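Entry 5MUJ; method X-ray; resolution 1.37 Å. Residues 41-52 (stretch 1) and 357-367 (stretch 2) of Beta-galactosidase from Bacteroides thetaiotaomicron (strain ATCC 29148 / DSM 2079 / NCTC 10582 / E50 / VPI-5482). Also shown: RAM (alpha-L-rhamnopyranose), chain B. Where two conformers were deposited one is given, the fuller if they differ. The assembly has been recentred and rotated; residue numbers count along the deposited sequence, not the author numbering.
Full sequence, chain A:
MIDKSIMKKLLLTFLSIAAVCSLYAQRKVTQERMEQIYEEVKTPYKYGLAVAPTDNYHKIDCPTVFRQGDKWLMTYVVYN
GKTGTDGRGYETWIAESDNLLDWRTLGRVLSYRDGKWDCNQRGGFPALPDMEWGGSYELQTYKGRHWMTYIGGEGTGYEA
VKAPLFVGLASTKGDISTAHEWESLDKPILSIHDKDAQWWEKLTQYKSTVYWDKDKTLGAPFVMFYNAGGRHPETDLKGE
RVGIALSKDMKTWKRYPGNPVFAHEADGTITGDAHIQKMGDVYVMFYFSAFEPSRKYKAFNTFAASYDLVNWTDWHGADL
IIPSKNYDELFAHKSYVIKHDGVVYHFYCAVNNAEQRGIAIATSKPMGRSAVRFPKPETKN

Stretch 1, residues 41-52: VKTPYKYGLAVA
Stretch 2, residues 357-367: RGIAIATSKPM

Residues 357-363 form a strand that pairs antiparallel with the strand that begins at Tyr-45, the N-to-C directions meeting at 155° and the axes approaching to 4.4 Å. Arg-357 (chi1 to chi3 t, t, m; phi/psi -137/126) points away from stretch 1, and its NH1 and NH2 each donate to O4 of the rhamnose at 2.9 Å. Gly-358 is extended (-153/-176); a CB here would point at Val-51 O, only 3.0 Å away.

Ile-359 (-108/131; m, t) forms a hydrogen-bonded pair with Val-51 (-136/121; chi1 t): Ile-359 N donates to Val-51 O at 3.0 Å, while Ile-359 O accepts from Val-51 N at 3.2 Å and from Ala-50 N at 2.7 Å. This shared acceptor marks a bulge, with Ala-50 at -103/-48. Ala-360 (-124/171) faces Leu-49 (-69/142; m, t) in a non-hydrogen-bonded pair, CA-CA 3.9 Å; their side chains diverge, yet Leu-49 CD2 returns to 4.2 Å from Ala-360 CB.

A second bulge repeats the pattern at Ile-361 (-130/140; m, t). Its O accepts from Tyr-47 N at 2.8 Å and, weakly, from Gly-48 N at 3.4 Å; Ile-361 N donates to Gly-48 O at 2.9 Å. Tyr-47 is at -72/-48 (chi1 t) and Gly-48 at 127/-157, angles that call for glycine. Ile-361 CD1 packs 3.7 Å from Ala-50 CB.

Ala-362 (-122/150) lies opposite Lys-46 (-87/114; m, t, t, t), CA-CA 4.2 Å. Thr-363 (-132/160; chi1 p) closes the ladder with Tyr-45 (-110/112): Thr-363 N donates to Tyr-45 O at 2.7 Å, and Tyr-45 N to Thr-363 O at 3.2 Å. Thr-363 OG1 donates to Lys-365 O at 2.6 Å. Beyond Ser-364 (-73/-26; chi1 p), Pro-366 (-55/133) places CD 4.0 Å from the Tyr-45 ring centroid, a CH-pi contact over one face. Selenomethionine Met-367 (m, m, m) sets its O 3.5 Å from Tyr-47 CE1, at the ring edge.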

ATOM      1  N   VAL A  41      -5.866 -11.087  13.684  1.00 11.86           N
ATOM      2  CA  VAL A  41      -5.376 -10.771  12.318  1.00 10.97           C
ATOM      3  C   VAL A  41      -4.318 -11.718  11.757  1.00 10.29           C
ATOM      4  O   VAL A  41      -3.964 -11.621  10.583  1.00 12.75           O
ATOM      5  CB  VAL A  41      -4.870  -9.311  12.213  1.00 10.49           C
ATOM      6  CG1 VAL A  41      -5.935  -8.368  12.739  1.00 12.01           C
ATOM      7  CG2 VAL A  41      -3.562  -9.154  12.955  1.00 10.90           C
ATOM      8  N   LYS A  42      -3.829 -12.657  12.560  1.00  9.99           N
ATOM      9  CA  LYS A  42      -2.694 -13.460  12.121  1.00  9.79           C
ATOM     10  C   LYS A  42      -3.066 -14.404  10.980  1.00  9.40           C
ATOM     11  O   LYS A  42      -4.206 -14.881  10.909  1.00 12.74           O
ATOM     12  CB  LYS A  42      -2.034 -14.223  13.271  1.00  9.98           C
ATOM     13  CG  LYS A  42      -2.949 -15.261  13.924  1.00  9.33           C
ATOM     14  CD  LYS A  42      -2.298 -15.931  15.127  1.00 10.62           C
ATOM     15  CE  LYS A  42      -3.037 -17.210  15.526  1.00 11.77           C
ATOM     16  NZ  LYS A  42      -2.360 -17.918  16.639  1.00 13.20           N
ATOM     17  N   THR A  43      -2.068 -14.684  10.156  1.00  8.66           N
ATOM     18  CA  THR A  43      -2.146 -15.546   9.001  1.00 10.42           C
ATOM     19  C   THR A  43      -0.901 -16.419   8.882  1.00 10.43           C
ATOM     20  O   THR A  43       0.038 -16.091   8.166  1.00 11.28           O
ATOM     21  CB  THR A  43      -2.321 -14.721   7.738  1.00  9.66           C
ATOM     22  OG1 THR A  43      -1.228 -13.771   7.632  1.00  9.36           O
ATOM     23  CG2 THR A  43      -3.661 -14.057   7.756  1.00 10.54           C
ATOM     24  N   PRO A  44      -0.866 -17.544   9.621  1.00 10.56           N
ATOM     25  CA  PRO A  44       0.302 -18.419   9.623  1.00 11.63           C
ATOM     26  C   PRO A  44       0.588 -19.211   8.335  1.00 11.26           C
ATOM     27  O   PRO A  44       1.722 -19.673   8.154  1.00 12.10           O
ATOM     28  CB  PRO A  44      -0.027 -19.414  10.756  1.00 12.29           C
ATOM     29  CG  PRO A  44      -0.980 -18.691  11.633  1.00 11.13           C
ATOM     30  CD  PRO A  44      -1.825 -17.931  10.672  1.00 10.35           C
ATOM     31  N   TYR A  45      -0.421 -19.333   7.465  1.00 10.89           N
ATOM     32  CA  TYR A  45      -0.443 -20.374   6.383  1.00 10.35           C
ATOM     33  C   TYR A  45      -0.270 -19.685   5.011  1.00 10.76           C
ATOM     34  O   TYR A  45      -1.148 -18.934   4.544  1.00 13.55           O
ATOM     35  CB  TYR A  45      -1.728 -21.272   6.421  1.00 11.04           C
ATOM     36  CG  TYR A  45      -1.812 -21.964   7.752  1.00  9.72           C
ATOM     37  CD1 TYR A  45      -0.924 -23.002   8.079  1.00  9.88           C
ATOM     38  CD2 TYR A  45      -2.612 -21.488   8.737  1.00  9.51           C
ATOM     39  CE1 TYR A  45      -0.929 -23.588   9.335  1.00 11.20           C
ATOM     40  CE2 TYR A  45      -2.611 -22.052  10.008  1.00 10.07           C
ATOM     41  CZ  TYR A  45      -1.784 -23.113  10.296  1.00 10.86           C
ATOM     42  OH  TYR A  45      -1.771 -23.677  11.567  1.00 13.97           O
ATOM     43  N   LYS A  46       0.858 -19.929   4.365  1.00 11.76           N
ATOM     44  CA  LYS A  46       1.156 -19.224   3.089  1.00 11.21           C
ATOM     45  C   LYS A  46       0.567 -19.983   1.906  1.00 13.18           C
ATOM     46  O   LYS A  46       0.982 -21.097   1.594  1.00 16.69           O
ATOM     47  CB  LYS A  46       2.659 -19.044   2.923  1.00 12.57           C
ATOM     48  CG  LYS A  46       3.177 -18.046   3.963  1.00 12.64           C
ATOM     49  CD  LYS A  46       4.602 -17.584   3.737  1.00 13.82           C
ATOM     50  CE  LYS A  46       4.943 -16.511   4.735  1.00 13.58           C
ATOM     51  NZ  LYS A  46       6.378 -16.192   4.516  1.00 12.78           N
ATOM     52  N   TYR A  47      -0.402 -19.360   1.267  1.00 13.14           N
ATOM     53  CA  TYR A  47      -1.095 -19.982   0.109  1.00 10.27           C
ATOM     54  C   TYR A  47      -0.146 -19.998  -1.070  1.00 11.54           C
ATOM     55  O   TYR A  47       0.019 -21.004  -1.745  1.00 13.82           O
ATOM     56  CB  TYR A  47      -2.327 -19.219  -0.234  1.00 10.43           C
ATOM     57  CG  TYR A  47      -3.029 -19.717  -1.459  1.00 13.30           C
ATOM     58  CD1 TYR A  47      -3.892 -20.805  -1.393  1.00 15.00           C
ATOM     59  CD2 TYR A  47      -2.865 -19.077  -2.681  1.00 14.69           C
ATOM     60  CE1 TYR A  47      -4.535 -21.270  -2.520  1.00 16.06           C
ATOM     61  CE2 TYR A  47      -3.504 -19.538  -3.831  1.00 14.82           C
ATOM     62  CZ  TYR A  47      -4.354 -20.633  -3.730  1.00 17.45           C
ATOM     63  OH  TYR A  47      -5.012 -21.120  -4.841  1.00 23.07           O
ATOM     64  N   GLY A  48       0.472 -18.845  -1.316  1.00 11.17           N
ATOM     65  CA  GLY A  48       1.496 -18.662  -2.318  1.00 10.30           C
ATOM     66  C   GLY A  48       1.098 -17.506  -3.205  1.00  9.76           C
ATOM     67  O   GLY A  48       0.282 -16.658  -2.803  1.00 11.58           O
ATOM     68  N   LEU A  49       1.638 -17.480  -4.410  0.50  9.86           N
ATOM     69  CA  LEU A  49       1.462 -16.316  -5.277  0.50  9.06           C
ATOM     70  C   LEU A  49       0.029 -16.189  -5.760  0.50 10.22           C
ATOM     71  O   LEU A  49      -0.665 -17.210  -6.030  0.50 11.16           O
ATOM     72  CB  LEU A  49       2.450 -16.340  -6.431  0.50  7.32           C
ATOM     73  CG  LEU A  49       3.923 -16.243  -6.008  0.50  5.86           C
ATOM     74  CD1 LEU A  49       4.875 -16.812  -7.034  0.50  5.07           C
ATOM     75  CD2 LEU A  49       4.308 -14.793  -5.692  0.50  5.42           C
ATOM     76  N   ALA A  50      -0.429 -14.950  -5.838  1.00 12.65           N
ATOM     77  CA  ALA A  50      -1.745 -14.602  -6.350  1.00 13.42           C
ATOM     78  C   ALA A  50      -1.594 -14.049  -7.772  1.00 12.77           C
ATOM     79  O   ALA A  50      -2.353 -14.374  -8.686  1.00 13.64           O
ATOM     80  CB  ALA A  50      -2.356 -13.526  -5.473  1.00 14.21           C
ATOM     81  N   VAL A  51      -0.651 -13.121  -7.914  1.00 12.22           N
ATOM     82  CA  VAL A  51      -0.355 -12.487  -9.166  1.00 12.63           C
ATOM     83  C   VAL A  51       1.143 -12.423  -9.355  1.00 13.31           C
ATOM     84  O   VAL A  51       1.816 -11.774  -8.561  1.00 12.74           O
ATOM     85  CB  VAL A  51      -0.991 -11.073  -9.275  1.00 15.59           C
ATOM     86  CG1 VAL A  51      -0.873 -10.551 -10.704  1.00 14.02           C
ATOM     87  CG2 VAL A  51      -2.481 -11.089  -8.914  1.00 16.16           C
ATOM     88  N   ALA A  52       1.658 -13.021 -10.415  1.00 12.19           N
ATOM     89  CA  ALA A  52       3.063 -13.122 -10.706  1.00 14.38           C
ATOM     90  C   ALA A  52       3.387 -12.665 -12.131  1.00 13.38           C
ATOM     91  O   ALA A  52       2.605 -12.894 -13.058  1.00 15.52           O
ATOM     92  CB  ALA A  52       3.535 -14.541 -10.508  1.00 13.98           C
ATOM     93  N   ARG A 357       9.568 -10.293  -8.311  1.00 12.09           N
ATOM     94  CA  ARG A 357       8.626  -9.577  -7.474  1.00 12.09           C
ATOM     95  C   ARG A 357       7.186  -9.828  -7.913  1.00 11.19           C
ATOM     96  O   ARG A 357       6.804  -9.531  -9.037  1.00 12.15           O
ATOM     97  CB  ARG A 357       8.951  -8.082  -7.526  1.00 12.48           C
ATOM     98  CG  ARG A 357       8.034  -7.228  -6.668  1.00 12.41           C
ATOM     99  CD  ARG A 357       8.520  -5.768  -6.553  1.00 11.76           C
ATOM    100  NE  ARG A 357       9.829  -5.598  -5.906  1.00 12.09           N
ATOM    101  CZ  ARG A 357      10.059  -4.939  -4.754  1.00 10.95           C
ATOM    102  NH1 ARG A 357       9.080  -4.374  -4.072  1.00 12.49           N
ATOM    103  NH2 ARG A 357      11.288  -4.914  -4.254  1.00 14.00           N
ATOM    104  N   GLY A 358       6.376 -10.266  -6.967  1.00 10.02           N
ATOM    105  CA  GLY A 358       4.952 -10.506  -7.193  1.00 10.40           C
ATOM    106  C   GLY A 358       4.163 -10.370  -5.924  1.00 10.42           C
ATOM    107  O   GLY A 358       4.717  -9.991  -4.874  1.00 11.69           O
ATOM    108  N   ILE A 359       2.866 -10.649  -6.018  1.00  9.80           N
ATOM    109  CA  ILE A 359       1.931 -10.538  -4.914  1.00  9.86           C
ATOM    110  C   ILE A 359       1.567 -11.951  -4.477  1.00  9.96           C
ATOM    111  O   ILE A 359       1.210 -12.808  -5.320  1.00 14.58           O
ATOM    112  CB  ILE A 359       0.673  -9.754  -5.303  1.00 10.15           C
ATOM    113  CG1 ILE A 359       1.056  -8.287  -5.550  1.00 11.36           C
ATOM    114  CG2 ILE A 359      -0.431  -9.820  -4.244  1.00  8.92           C
ATOM    115  CD1 ILE A 359       0.045  -7.455  -6.315  1.00 10.09           C
ATOM    116  N   ALA A 360       1.651 -12.208  -3.173  1.00 10.99           N
ATOM    117  CA  ALA A 360       1.294 -13.518  -2.548  1.00  9.47           C
ATOM    118  C   ALA A 360       0.250 -13.345  -1.457  1.00 10.50           C
ATOM    119  O   ALA A 360      -0.133 -12.228  -1.085  1.00 11.13           O
ATOM    120  CB  ALA A 360       2.482 -14.183  -1.987  1.00  8.70           C
ATOM    121  N   ILE A 361      -0.260 -14.477  -0.971  1.00  8.86           N
ATOM    122  CA  ILE A 361      -1.277 -14.481   0.054  1.00  8.73           C
ATOM    123  C   ILE A 361      -0.935 -15.401   1.215  1.00  9.02           C
ATOM    124  O   ILE A 361      -0.476 -16.530   1.001  1.00 11.58           O
ATOM    125  CB  ILE A 361      -2.611 -14.984  -0.509  1.00  9.49           C
ATOM    126  CG1 ILE A 361      -2.808 -14.431  -1.900  1.00 10.05           C
ATOM    127  CG2 ILE A 361      -3.751 -14.552   0.384  1.00 11.02           C
ATOM    128  CD1 ILE A 361      -4.116 -14.883  -2.508  1.00  9.83           C
ATOM    129  N   ALA A 362      -1.236 -14.959   2.432  1.00  9.71           N
ATOM    130  CA  ALA A 362      -1.187 -15.832   3.606  1.00  9.67           C
ATOM    131  C   ALA A 362      -2.595 -15.836   4.255  1.00  9.48           C
ATOM    132  O   ALA A 362      -3.345 -14.875   4.126  1.00 10.73           O
ATOM    133  CB  ALA A 362      -0.103 -15.363   4.579  1.00 10.81           C
ATOM    134  N   THR A 363      -2.975 -16.947   4.908  1.00 11.38           N
ATOM    135  CA  THR A 363      -4.321 -17.069   5.472  1.00 10.61           C
ATOM    136  C   THR A 363      -4.311 -17.571   6.911  1.00 10.38           C
ATOM    137  O   THR A 363      -3.338 -18.146   7.359  1.00 12.17           O
ATOM    138  CB  THR A 363      -5.203 -17.993   4.610  1.00 11.98           C
ATOM    139  OG1 THR A 363      -4.579 -19.269   4.503  1.00 14.17           O
ATOM    140  CG2 THR A 363      -5.412 -17.382   3.216  1.00 11.45           C
ATOM    141  N   SER A 364      -5.399 -17.319   7.617  1.00  9.79           N
ATOM    142  CA  SER A 364      -5.549 -17.744   9.010  1.00 10.37           C
ATOM    143  C   SER A 364      -5.780 -19.281   9.202  1.00 10.57           C
ATOM    144  O   SER A 364      -5.479 -19.801  10.279  1.00 13.15           O
ATOM    145  CB  SER A 364      -6.694 -17.010   9.666  1.00 12.18           C
ATOM    146  OG  SER A 364      -7.862 -17.123   8.885  1.00 12.62           O
ATOM    147  N   LYS A 365      -6.332 -19.983   8.204  1.00 12.02           N
ATOM    148  CA  LYS A 365      -6.241 -21.451   8.190  1.00 12.22           C
ATOM    149  C   LYS A 365      -5.788 -21.904   6.811  1.00 12.31           C
ATOM    150  O   LYS A 365      -5.893 -21.127   5.851  1.00 14.28           O
ATOM    151  CB  LYS A 365      -7.590 -22.080   8.555  1.00 13.44           C
ATOM    152  CG  LYS A 365      -8.685 -21.852   7.513  1.00 16.33           C
ATOM    153  CD  LYS A 365     -10.032 -22.392   7.980  1.00 21.57           C
ATOM    154  CE  LYS A 365     -11.038 -22.508   6.842  1.00 24.82           C
ATOM    155  NZ  LYS A 365     -12.208 -23.333   7.264  1.00 28.88           N
ATOM    156  N   PRO A 366      -5.252 -23.137   6.698  1.00 13.02           N
ATOM    157  CA  PRO A 366      -4.891 -23.575   5.344  1.00 14.20           C
ATOM    158  C   PRO A 366      -6.065 -23.493   4.343  1.00 16.24           C
ATOM    159  O   PRO A 366      -7.186 -23.953   4.653  1.00 16.83           O
ATOM    160  CB  PRO A 366      -4.477 -25.045   5.537  1.00 15.42           C
ATOM    161  CG  PRO A 366      -4.125 -25.163   6.982  1.00 16.86           C
ATOM    162  CD  PRO A 366      -5.093 -24.234   7.687  1.00 14.56           C
HETATM  163  N   MSE A 367      -5.805 -22.919   3.152  1.00 14.00           N
HETATM  164  CA  MSE A 367      -6.761 -22.771   2.053  1.00 16.59           C
HETATM  165  C   MSE A 367      -6.219 -23.379   0.767  1.00 14.00           C
HETATM  166  O   MSE A 367      -6.634 -23.003  -0.319  1.00 19.20           O
HETATM  167  CB  MSE A 367      -7.074 -21.281   1.862  1.00 17.54           C
HETATM  168  CG  MSE A 367      -7.747 -20.621   3.055  1.00 21.51           C
HETATM  169 SE   MSE A 367      -9.498 -21.381   3.529  1.00 30.71          SE
HETATM  170  CE  MSE A 367     -10.391 -20.606   1.972  1.00 17.39           C
TER
HETATM  171  C1  RAM B   6      12.068   0.381  -1.591  1.00 16.05           C
HETATM  172  C2  RAM B   6      10.683   0.242  -2.168  1.00 16.96           C
HETATM  173  C3  RAM B   6      10.498  -1.206  -2.616  1.00 14.81           C
HETATM  174  C4  RAM B   6      10.722  -2.105  -1.399  1.00 15.73           C
HETATM  175  C5  RAM B   6      12.056  -1.911  -0.663  1.00 14.63           C
HETATM  176  C6  RAM B   6      12.034  -2.508   0.734  1.00 14.55           C
HETATM  177  O2  RAM B   6       9.724   0.617  -1.144  1.00 16.13           O
HETATM  178  O3  RAM B   6       9.207  -1.430  -3.190  1.00 15.73           O
HETATM  179  O4  RAM B   6      10.728  -3.453  -1.839  1.00 15.32           O
HETATM  180  O5  RAM B   6      12.532  -0.543  -0.587  1.00 14.93           O